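Local structure of Exo-beta-1,4-mannosidase (Rhizomucor miehei, 4LYP) at residues F372-R382 with Y436-L447; L56-Q64 with F384-G393. The protein removes terminal beta-linked mannose from the non-reducing ends of sugar chains as a family 5 glycoside hydrolase, and also shows transglycosylation activity. All coordinates share one frame; numbering follows the deposited sequence. Where two conformers were deposited one is given.

Contact 1: residues F372-R382 with Y436-L447; sequences FNQIVSLASNR and YNANLLKVQKEL. With GAI (guanidine), chain D.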
loop_
_atom_site.group_PDB
_atom_site.type_symbol
_atom_site.label_atom_id
_atom_site.label_comp_id
_atom_site.label_asym_id
_atom_site.label_seq_id
_atom_site.Cartn_x
_atom_site.Cartn_y
_atom_site.Cartn_z
ATOM N N PHE A 372 -9.006 -15.175 0.666
ATOM C CA PHE A 372 -8.919 -15.195 2.116
ATOM C C PHE A 372 -8.898 -16.603 2.651
ATOM O O PHE A 372 -8.120 -16.910 3.547
ATOM C CB PHE A 372 -10.146 -14.463 2.679
ATOM C CG PHE A 372 -10.057 -12.918 2.567
ATOM C CD1 PHE A 372 -8.844 -12.216 2.488
ATOM C CD2 PHE A 372 -11.261 -12.186 2.591
ATOM C CE1 PHE A 372 -8.844 -10.850 2.451
ATOM C CE2 PHE A 372 -11.225 -10.801 2.585
ATOM C CZ PHE A 372 -10.026 -10.123 2.481
ATOM N N ASN A 373 -9.784 -17.500 2.171
ATOM C CA ASN A 373 -9.783 -18.824 2.703
ATOM C C ASN A 373 -8.464 -19.567 2.415
ATOM O O ASN A 373 -7.962 -20.320 3.267
ATOM C CB ASN A 373 -10.929 -19.628 2.129
ATOM C CG ASN A 373 -12.280 -19.211 2.709
ATOM O OD1 ASN A 373 -12.325 -18.582 3.800
ATOM N ND2 ASN A 373 -13.323 -19.572 2.038
ATOM N N GLN A 374 -7.848 -19.298 1.272
ATOM C CA GLN A 374 -6.558 -19.888 0.971
ATOM C C GLN A 374 -5.496 -19.322 1.913
ATOM O O GLN A 374 -4.602 -20.065 2.375
ATOM C CB GLN A 374 -6.213 -19.673 -0.512
ATOM C CG GLN A 374 -4.950 -20.418 -0.878
ATOM C CD GLN A 374 -4.634 -20.256 -2.354
ATOM O OE1 GLN A 374 -5.373 -19.585 -3.091
ATOM N NE2 GLN A 374 -3.533 -20.843 -2.832
ATOM N N ILE A 375 -5.505 -17.998 2.127
ATOM C CA ILE A 375 -4.548 -17.403 3.017
ATOM C C ILE A 375 -4.676 -17.969 4.439
ATOM O O ILE A 375 -3.669 -18.257 5.101
ATOM C CB ILE A 375 -4.644 -15.876 3.024
ATOM C CG1 ILE A 375 -4.199 -15.315 1.670
ATOM C CG2 ILE A 375 -3.768 -15.288 4.148
ATOM C CD1 ILE A 375 -4.618 -13.872 1.453
ATOM N N VAL A 376 -5.902 -18.168 4.913
ATOM C CA VAL A 376 -6.072 -18.724 6.255
ATOM C C VAL A 376 -5.419 -20.124 6.288
ATOM O O VAL A 376 -4.758 -20.447 7.297
ATOM C CB VAL A 376 -7.623 -18.795 6.618
ATOM C CG1 VAL A 376 -7.837 -19.636 7.856
ATOM C CG2 VAL A 376 -8.096 -17.344 6.854
ATOM N N SER A 377 -5.632 -20.937 5.267
ATOM C CA SER A 377 -5.079 -22.277 5.252
ATOM C C SER A 377 -3.552 -22.213 5.186
ATOM O O SER A 377 -2.804 -22.893 5.959
ATOM C CB SER A 377 -5.678 -23.040 4.044
ATOM O OG SER A 377 -5.147 -24.337 4.072
ATOM N N LEU A 378 -2.965 -21.341 4.325
ATOM C CA LEU A 378 -1.509 -21.187 4.246
ATOM C C LEU A 378 -0.918 -20.647 5.572
ATOM O O LEU A 378 0.166 -21.069 6.017
ATOM C CB LEU A 378 -1.060 -20.282 3.108
ATOM C CG LEU A 378 -1.358 -20.873 1.694
ATOM C CD1 LEU A 378 -1.294 -19.756 0.680
ATOM C CD2 LEU A 378 -0.270 -21.901 1.410
ATOM N N ALA A 379 -1.601 -19.700 6.197
ATOM C CA ALA A 379 -1.131 -19.140 7.459
ATOM C C ALA A 379 -1.107 -20.177 8.570
ATOM O O ALA A 379 -0.287 -20.124 9.457
ATOM C CB ALA A 379 -2.073 -18.001 7.855
ATOM N N SER A 380 -2.011 -21.140 8.495
ATOM C CA SER A 380 -2.112 -22.244 9.459
ATOM C C SER A 380 -0.895 -23.095 9.454
ATOM O O SER A 380 -0.602 -23.685 10.494
ATOM C CB SER A 380 -3.372 -23.093 9.212
ATOM O OG SER A 380 -4.571 -22.285 9.389
ATOM N N ASN A 381 -0.215 -23.197 8.312
ATOM C CA ASN A 381 1.048 -23.921 8.249
ATOM C C ASN A 381 2.242 -22.958 8.297
ATOM O O ASN A 381 3.396 -23.347 8.036
ATOM C CB ASN A 381 1.082 -24.782 6.964
ATOM C CG ASN A 381 2.008 -25.990 7.074
ATOM O OD1 ASN A 381 2.305 -26.469 8.169
ATOM N ND2 ASN A 381 2.468 -26.485 5.931
ATOM N N ARG A 382 2.017 -21.700 8.628
ATOM C CA ARG A 382 3.111 -20.730 8.739
ATOM C C ARG A 382 3.846 -20.534 7.375
ATOM O O ARG A 382 5.044 -20.289 7.346
ATOM C CB ARG A 382 4.053 -20.936 9.952
ATOM C CG ARG A 382 3.310 -20.892 11.285
ATOM C CD ARG A 382 4.269 -21.102 12.442
ATOM N NE ARG A 382 5.139 -19.881 12.622
ATOM C CZ ARG A 382 6.466 -19.894 12.816
ATOM N NH1 ARG A 382 7.201 -21.029 12.720
ATOM N NH2 ARG A 382 7.092 -18.727 13.080
ATOM N N TYR A 436 -12.910 -12.982 7.499
ATOM C CA TYR A 436 -11.537 -13.330 7.279
ATOM C C TYR A 436 -10.616 -12.925 8.427
ATOM O O TYR A 436 -9.800 -13.688 8.921
ATOM C CB TYR A 436 -11.017 -12.694 5.969
ATOM C CG TYR A 436 -9.485 -12.659 5.872
ATOM C CD1 TYR A 436 -8.746 -13.820 5.720
ATOM C CD2 TYR A 436 -8.844 -11.442 5.822
ATOM C CE1 TYR A 436 -7.401 -13.753 5.497
ATOM C CE2 TYR A 436 -7.493 -11.368 5.629
ATOM C CZ TYR A 436 -6.775 -12.547 5.402
ATOM O OH TYR A 436 -5.401 -12.498 5.146
ATOM N N ASN A 437 -10.789 -11.670 8.865
ATOM C CA ASN A 437 -9.954 -11.183 9.946
ATOM C C ASN A 437 -10.193 -12.012 11.201
ATOM O O ASN A 437 -9.228 -12.319 11.926
ATOM C CB ASN A 437 -10.186 -9.695 10.153
ATOM C CG ASN A 437 -9.633 -8.853 9.020
ATOM O OD1 ASN A 437 -8.668 -9.211 8.370
ATOM N ND2 ASN A 437 -10.246 -7.679 8.805
ATOM N N ALA A 438 -11.463 -12.355 11.482
ATOM C CA ALA A 438 -11.749 -13.251 12.632
ATOM C C ALA A 438 -11.052 -14.604 12.429
ATOM O O ALA A 438 -10.455 -15.132 13.406
ATOM C CB ALA A 438 -13.238 -13.381 12.797
ATOM N N ASN A 439 -11.097 -15.161 11.231
ATOM C CA ASN A 439 -10.475 -16.432 10.984
ATOM C C ASN A 439 -8.944 -16.366 11.138
ATOM O O ASN A 439 -8.317 -17.280 11.704
ATOM C CB ASN A 439 -10.814 -16.926 9.581
ATOM C CG ASN A 439 -12.245 -17.331 9.412
ATOM O OD1 ASN A 439 -12.966 -17.599 10.410
ATOM N ND2 ASN A 439 -12.713 -17.310 8.140
ATOM N N LEU A 440 -8.328 -15.279 10.686
ATOM C CA LEU A 440 -6.872 -15.155 10.758
ATOM C C LEU A 440 -6.469 -14.912 12.200
ATOM O O LEU A 440 -5.437 -15.464 12.648
ATOM C CB LEU A 440 -6.435 -13.995 9.900
ATOM C CG LEU A 440 -4.975 -14.041 9.474
ATOM C CD1 LEU A 440 -4.698 -15.232 8.519
ATOM C CD2 LEU A 440 -4.599 -12.760 8.714
ATOM N N LEU A 441 -7.256 -14.155 12.971
ATOM C CA LEU A 441 -6.928 -14.015 14.404
ATOM C C LEU A 441 -7.054 -15.349 15.147
ATOM O O LEU A 441 -6.184 -15.640 16.017
ATOM C CB LEU A 441 -7.824 -12.951 15.056
ATOM C CG LEU A 441 -7.577 -12.693 16.535
ATOM C CD1 LEU A 441 -6.132 -12.315 16.780
ATOM C CD2 LEU A 441 -8.573 -11.602 16.985
ATOM N N LYS A 442 -8.052 -16.162 14.821
ATOM C CA LYS A 442 -8.138 -17.465 15.414
ATOM C C LYS A 442 -6.876 -18.310 15.132
ATOM O O LYS A 442 -6.341 -18.975 16.006
ATOM C CB LYS A 442 -9.405 -18.182 14.936
ATOM C CG LYS A 442 -9.599 -19.560 15.553
ATOM C CD LYS A 442 -10.875 -20.211 15.044
ATOM C CE LYS A 442 -11.190 -21.547 15.722
ATOM N NZ LYS A 442 -12.326 -21.424 16.717
ATOM N N VAL A 443 -6.385 -18.252 13.914
ATOM C CA VAL A 443 -5.159 -18.934 13.542
ATOM C C VAL A 443 -4.012 -18.406 14.368
ATOM O O VAL A 443 -3.178 -19.156 14.905
ATOM C CB VAL A 443 -4.858 -18.897 12.025
ATOM C CG1 VAL A 443 -3.484 -19.429 11.743
ATOM C CG2 VAL A 443 -5.917 -19.673 11.245
ATOM N N GLN A 444 -3.916 -17.079 14.474
ATOM C CA GLN A 444 -2.810 -16.472 15.250
ATOM C C GLN A 444 -2.806 -17.049 16.703
ATOM O O GLN A 444 -1.748 -17.387 17.227
ATOM C CB GLN A 444 -2.922 -14.950 15.329
ATOM C CG GLN A 444 -1.737 -14.313 16.027
ATOM C CD GLN A 444 -1.970 -12.839 16.245
ATOM O OE1 GLN A 444 -2.051 -12.034 15.288
ATOM N NE2 GLN A 444 -2.209 -12.486 17.487
ATOM N N LYS A 445 -3.990 -17.134 17.310
ATOM C CA LYS A 445 -4.105 -17.703 18.650
ATOM C C LYS A 445 -3.689 -19.157 18.698
ATOM O O LYS A 445 -2.926 -19.519 19.572
ATOM C CB LYS A 445 -5.500 -17.452 19.192
ATOM C CG LYS A 445 -5.795 -15.963 19.442
ATOM C CD LYS A 445 -7.218 -15.689 19.957
ATOM C CE LYS A 445 -7.518 -14.160 20.054
ATOM N NZ LYS A 445 -8.959 -13.698 20.191
ATOM N N GLU A 446 -4.105 -19.964 17.734
ATOM C CA GLU A 446 -3.643 -21.374 17.704
ATOM C C GLU A 446 -2.137 -21.429 17.637
ATOM O O GLU A 446 -1.486 -22.250 18.335
ATOM C CB GLU A 446 -4.219 -22.100 16.503
ATOM C CG GLU A 446 -5.687 -22.348 16.503
ATOM C CD GLU A 446 -6.214 -23.030 17.721
ATOM O OE1 GLU A 446 -5.477 -23.882 18.285
ATOM O OE2 GLU A 446 -7.399 -22.633 18.109
ATOM N N LEU A 447 -1.507 -20.588 16.800
ATOM C CA LEU A 447 -0.060 -20.566 16.649
ATOM C C LEU A 447 0.640 -20.064 17.868
ATOM O O LEU A 447 1.869 -20.257 17.975
ATOM C CB LEU A 447 0.319 -19.731 15.397
ATOM C CG LEU A 447 -0.194 -20.227 14.078
ATOM C CD1 LEU A 447 0.188 -19.225 12.968
ATOM C CD2 LEU A 447 0.373 -21.630 13.753
HETATM C C GAI D . 3.085 -16.773 12.111
HETATM N N1 GAI D . 3.575 -17.537 13.251
HETATM N N2 GAI D . 3.367 -16.721 10.705
HETATM N N3 GAI D . 2.251 -15.830 12.371
HETATM O O HOH W 1 -11.723 -16.312 5.531
#

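Contact 2: residues L56-Q64 with F384-G393; sequences LIRGANYWQ and FSGSNFWAYG. With GAI (guanidine), chain D.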
loop_
_atom_site.group_PDB
_atom_site.type_symbol
_atom_site.label_atom_id
_atom_site.label_comp_id
_atom_site.label_asym_id
_atom_site.label_seq_id
_atom_site.Cartn_x
_atom_site.Cartn_y
_atom_site.Cartn_z
ATOM N N LEU A 56 -0.211 -12.026 12.844
ATOM C CA LEU A 56 -0.724 -12.142 11.484
ATOM C C LEU A 56 -1.370 -10.842 11.067
ATOM O O LEU A 56 -1.941 -10.081 11.843
ATOM C CB LEU A 56 -1.693 -13.315 11.357
ATOM C CG LEU A 56 -1.038 -14.718 11.463
ATOM C CD1 LEU A 56 -2.107 -15.786 11.455
ATOM C CD2 LEU A 56 -0.169 -15.023 10.265
ATOM N N ILE A 57 -1.273 -10.595 9.766
ATOM C CA ILE A 57 -1.673 -9.288 9.174
ATOM C C ILE A 57 -3.122 -9.308 8.676
ATOM O O ILE A 57 -3.430 -9.851 7.603
ATOM C CB ILE A 57 -0.694 -8.906 8.018
ATOM C CG1 ILE A 57 0.780 -8.933 8.499
ATOM C CG2 ILE A 57 -1.105 -7.557 7.433
ATOM C CD1 ILE A 57 1.095 -8.041 9.729
ATOM N N ARG A 58 -3.979 -8.716 9.510
ATOM C CA ARG A 58 -5.393 -8.527 9.186
ATOM C C ARG A 58 -5.513 -7.143 8.574
ATOM O O ARG A 58 -5.879 -6.169 9.263
ATOM C CB ARG A 58 -6.227 -8.654 10.472
ATOM C CG ARG A 58 -6.261 -10.074 11.027
ATOM C CD ARG A 58 -6.965 -10.099 12.391
ATOM N NE ARG A 58 -6.119 -9.618 13.484
ATOM C CZ ARG A 58 -6.536 -8.849 14.510
ATOM N NH1 ARG A 58 -7.711 -8.238 14.501
ATOM N NH2 ARG A 58 -5.719 -8.702 15.559
ATOM N N GLY A 59 -5.076 -6.994 7.316
ATOM C CA GLY A 59 -4.711 -5.688 6.842
ATOM C C GLY A 59 -5.660 -5.069 5.848
ATOM O O GLY A 59 -6.495 -5.709 5.184
ATOM N N ALA A 60 -5.448 -3.751 5.714
ATOM C CA ALA A 60 -6.097 -2.967 4.620
ATOM C C ALA A 60 -5.094 -1.968 4.059
ATOM O O ALA A 60 -4.127 -1.594 4.772
ATOM C CB ALA A 60 -7.308 -2.179 5.132
ATOM N N ASN A 61 -5.340 -1.463 2.869
ATOM C CA ASN A 61 -4.638 -0.272 2.365
ATOM C C ASN A 61 -5.508 0.961 2.639
ATOM O O ASN A 61 -6.725 0.967 2.419
ATOM C CB ASN A 61 -4.414 -0.374 0.862
ATOM C CG ASN A 61 -3.250 -1.296 0.553
ATOM O OD1 ASN A 61 -2.084 -0.847 0.536
ATOM N ND2 ASN A 61 -3.523 -2.580 0.326
ATOM N N TYR A 62 -4.839 2.010 3.120
ATOM C CA TYR A 62 -5.484 3.293 3.467
ATOM C C TYR A 62 -4.480 4.401 3.186
ATOM O O TYR A 62 -4.101 5.194 4.067
ATOM C CB TYR A 62 -5.916 3.245 4.935
ATOM C CG TYR A 62 -6.880 4.358 5.366
ATOM C CD1 TYR A 62 -8.153 4.447 4.765
ATOM C CD2 TYR A 62 -6.562 5.231 6.401
ATOM C CE1 TYR A 62 -9.072 5.435 5.143
ATOM C CE2 TYR A 62 -7.487 6.166 6.811
ATOM C CZ TYR A 62 -8.704 6.274 6.179
ATOM O OH TYR A 62 -9.567 7.274 6.616
ATOM N N TRP A 63 -4.041 4.475 1.937
ATOM C CA TRP A 63 -3.036 5.430 1.482
ATOM C C TRP A 63 -3.527 6.866 1.558
ATOM O O TRP A 63 -2.709 7.802 1.566
ATOM C CB TRP A 63 -2.593 5.088 0.060
ATOM C CG TRP A 63 -3.769 5.114 -0.890
ATOM C CD1 TRP A 63 -4.649 4.066 -1.197
ATOM C CD2 TRP A 63 -4.327 6.281 -1.520
ATOM N NE1 TRP A 63 -5.700 4.537 -1.932
ATOM C CE2 TRP A 63 -5.547 5.875 -2.151
ATOM C CE3 TRP A 63 -3.899 7.618 -1.607
ATOM C CZ2 TRP A 63 -6.353 6.781 -2.818
ATOM C CZ3 TRP A 63 -4.677 8.508 -2.331
ATOM C CH2 TRP A 63 -5.907 8.118 -2.883
ATOM N N GLN A 64 -4.855 7.098 1.629
ATOM C CA GLN A 64 -5.420 8.437 1.732
ATOM C C GLN A 64 -5.489 8.933 3.131
ATOM O O GLN A 64 -5.941 10.039 3.391
ATOM C CB GLN A 64 -6.819 8.470 1.056
ATOM C CG GLN A 64 -7.943 7.731 1.817
ATOM C CD GLN A 64 -8.062 6.249 1.583
ATOM O OE1 GLN A 64 -7.060 5.519 1.362
ATOM N NE2 GLN A 64 -9.285 5.751 1.628
ATOM N N PHE A 384 2.315 -18.113 5.117
ATOM C CA PHE A 384 1.793 -16.821 4.655
ATOM C C PHE A 384 1.426 -16.073 5.898
ATOM O O PHE A 384 0.961 -16.663 6.861
ATOM C CB PHE A 384 0.532 -17.009 3.747
ATOM C CG PHE A 384 0.573 -16.183 2.473
ATOM C CD1 PHE A 384 0.091 -14.877 2.523
ATOM C CD2 PHE A 384 1.145 -16.651 1.325
ATOM C CE1 PHE A 384 0.108 -14.102 1.409
ATOM C CE2 PHE A 384 1.215 -15.873 0.188
ATOM C CZ PHE A 384 0.705 -14.577 0.249
ATOM N N SER A 385 1.595 -14.759 5.870
ATOM C CA SER A 385 1.382 -13.984 7.077
ATOM C C SER A 385 0.133 -13.104 7.077
ATOM O O SER A 385 -0.203 -12.594 8.108
ATOM C CB SER A 385 2.598 -13.150 7.449
ATOM O OG SER A 385 3.635 -13.947 7.986
ATOM N N GLY A 386 -0.541 -12.975 5.950
ATOM C CA GLY A 386 -1.800 -12.212 5.849
ATOM C C GLY A 386 -1.770 -11.353 4.598
ATOM O O GLY A 386 -1.123 -11.657 3.603
ATOM N N SER A 387 -2.606 -10.290 4.628
ATOM C CA SER A 387 -2.897 -9.547 3.416
ATOM C C SER A 387 -3.416 -8.150 3.762
ATOM O O SER A 387 -3.893 -7.890 4.897
ATOM C CB SER A 387 -3.949 -10.282 2.553
ATOM O OG SER A 387 -5.151 -10.485 3.291
ATOM N N ASN A 388 -3.378 -7.279 2.750
ATOM C CA ASN A 388 -3.974 -5.938 2.856
ATOM C C ASN A 388 -4.785 -5.744 1.592
ATOM O O ASN A 388 -4.220 -5.529 0.492
ATOM C CB ASN A 388 -2.949 -4.803 2.967
ATOM C CG ASN A 388 -2.000 -4.966 4.103
ATOM O OD1 ASN A 388 -1.136 -5.842 4.096
ATOM N ND2 ASN A 388 -2.129 -4.089 5.123
ATOM N N PHE A 389 -6.132 -5.838 1.647
ATOM C CA PHE A 389 -6.928 -5.575 0.449
ATOM C C PHE A 389 -6.740 -4.112 0.025
ATOM O O PHE A 389 -6.477 -3.219 0.843
ATOM C CB PHE A 389 -8.406 -5.915 0.675
ATOM C CG PHE A 389 -9.095 -5.039 1.676
ATOM C CD1 PHE A 389 -9.754 -3.874 1.258
ATOM C CD2 PHE A 389 -9.141 -5.333 3.023
ATOM C CE1 PHE A 389 -10.369 -2.996 2.162
ATOM C CE2 PHE A 389 -9.753 -4.505 3.940
ATOM C CZ PHE A 389 -10.394 -3.360 3.505
ATOM N N TRP A 390 -6.836 -3.917 -1.307
ATOM C CA TRP A 390 -6.706 -2.568 -1.898
ATOM C C TRP A 390 -8.070 -2.207 -2.481
ATOM O O TRP A 390 -8.482 -2.805 -3.451
ATOM C CB TRP A 390 -5.656 -2.584 -2.985
ATOM C CG TRP A 390 -5.552 -1.223 -3.623
ATOM C CD1 TRP A 390 -6.455 -0.608 -4.507
ATOM C CD2 TRP A 390 -4.547 -0.234 -3.328
ATOM N NE1 TRP A 390 -6.056 0.671 -4.765
ATOM C CE2 TRP A 390 -4.905 0.965 -4.044
ATOM C CE3 TRP A 390 -3.375 -0.222 -2.524
ATOM C CZ2 TRP A 390 -4.105 2.128 -4.017
ATOM C CZ3 TRP A 390 -2.607 0.946 -2.473
ATOM C CH2 TRP A 390 -2.973 2.105 -3.223
ATOM N N ALA A 391 -8.787 -1.258 -1.820
ATOM C CA ALA A 391 -8.364 -0.453 -0.676
ATOM C C ALA A 391 -9.677 -0.007 0.014
ATOM O O ALA A 391 -10.742 -0.042 -0.581
ATOM C CB ALA A 391 -7.531 0.759 -1.059
ATOM N N TYR A 392 -9.560 0.450 1.248
ATOM C CA TYR A 392 -10.761 0.843 1.978
ATOM C C TYR A 392 -11.202 2.240 1.564
ATOM O O TYR A 392 -10.453 3.184 1.669
ATOM C CB TYR A 392 -10.541 0.774 3.490
ATOM C CG TYR A 392 -11.850 0.920 4.254
ATOM C CD1 TYR A 392 -12.910 0.036 4.015
ATOM C CD2 TYR A 392 -12.041 1.933 5.185
ATOM C CE1 TYR A 392 -14.082 0.158 4.700
ATOM C CE2 TYR A 392 -13.243 2.039 5.902
ATOM C CZ TYR A 392 -14.263 1.131 5.622
ATOM O OH TYR A 392 -15.481 1.232 6.262
ATOM N N GLY A 393 -12.427 2.346 1.071
ATOM C CA GLY A 393 -13.024 3.641 0.700
ATOM C C GLY A 393 -13.795 4.288 1.792
ATOM O O GLY A 393 -13.967 5.507 1.805
HETATM C C GAI D . 3.085 -16.773 12.111
HETATM N N1 GAI D . 3.575 -17.537 13.251
HETATM N N2 GAI D . 3.367 -16.721 10.705
HETATM N N3 GAI D . 2.251 -15.830 12.371
HETATM O O HOH W 2 -6.718 -8.243 3.736
HETATM O O HOH W 3 -11.740 7.140 2.500
#

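Contact 1: residues F372-R382 with Y436-L447
Helix 372-380 and helix 436-447 run side by side in the same direction, their segment axes 9.7 Å apart and inclined by only 4°, with Phe372 beside Tyr436, Val376 beside Leu440 and Ser380 beside Val443. At the N-terminal end the rings of Phe372 and Tyr436 form an offset stack, centroids 3.8 Å apart. Tyr436 has its CG anti to the backbone N (chi1 163°), which lays the ring over one face of Phe372; its CB also sits over that ring in a CH-pi contact. A tyrosine suits the place because its ring serves this helix pair while its hydroxyl bonds Ser387 of the barrel wall; CG2 of Ile375 lies 3.4 Å from OH of Tyr436. These are two of the outer helices of a TIM barrel, and they pack as neighbours around it. Val376, compact and branched, is a knob in the hole made by Tyr436, Asn439, Leu440 and Val443: its CG2 touches CD1 of Tyr436 (3.8 Å), and its CG1 touches CG2 of Val443. The OG of Ser380 bonds back to the O of Val376 at 2.8 Å, on the opposite face from Ser380 N, and lies 3.5 Å from CG2 of Val443, an apolar neighbour. Arg382, the positive-phi residue of a Schellman motif, lays CG against CD2 of Leu447 (3.9 Å), while its guanidinium forms a salt bridge with Asp44 and has a bound guanidine at its edge.

Contact 2: residues L56-Q64 with F384-G393
Ile57 and Ser385 open a parallel strand pairing: Ile57 N gives a nearly straight bond to Ser385 O (2.8 Å), and Ile57 O receives Ser387 N. Gly59 has no CB to collide with the Asn388 amide, whose ND2 donates to Ala60 O (3.2 Å) from above that carbonyl's plane and bonds Asn95 OD1. Further along, CB of Asn61 lies 3.5 Å from CE3 of Trp390, and CG approaches the same carbon at 3.3 Å, the amide plane turned 50° from the indole. OD1 skirts Trp390, at CE3 and CZ3, and is bonded to Arg97. ND2 donates to Phe389 O at 3.1 Å from above the carbonyl plane, while Asn61 N reaches that oxygen nearly along the C=O axis; ND2 also donates to Glu336 O. Trp63 meets the far end of the same indole, CD1 on CH2 of Trp390, the rings near parallel but displaced. Gln64, bent at chi2 (-85°), brings NE2 to Tyr392 O at 2.8 Å. The Trp390-Ala391 peptide is cis, as at the tryptophan of strand eight in many family 5 enzymes. With both amide ends engaged, Asn61 is fixed in rotation, and its bonds probably help hold the Trp390 backbone beside the pocket where Tris lies.

From the N terminus, the chain lays down 56-64, on the first strand of the barrel, and passes through most of the barrel before helix 362-380 supplies 372-382. The turn after that helix leads into 384-393, which closes contact 2 across some 320 residues and joins the last barrel strand to the first. Only then does the C-terminal helix, carrying 436-447, return to close contact 1 over 53 residues. The two loops therefore cross. The layers meet directly: Tyr436 OH lies 2.7 Å from Ser387 OG, a probable hydrogen bond, Gln444 OE1 lies 3.1 Å from Leu56 N, and Phe372 and Ile375 rest on Ser387; the helix pair covers the barrel seam. Both contacts border one guanidine site.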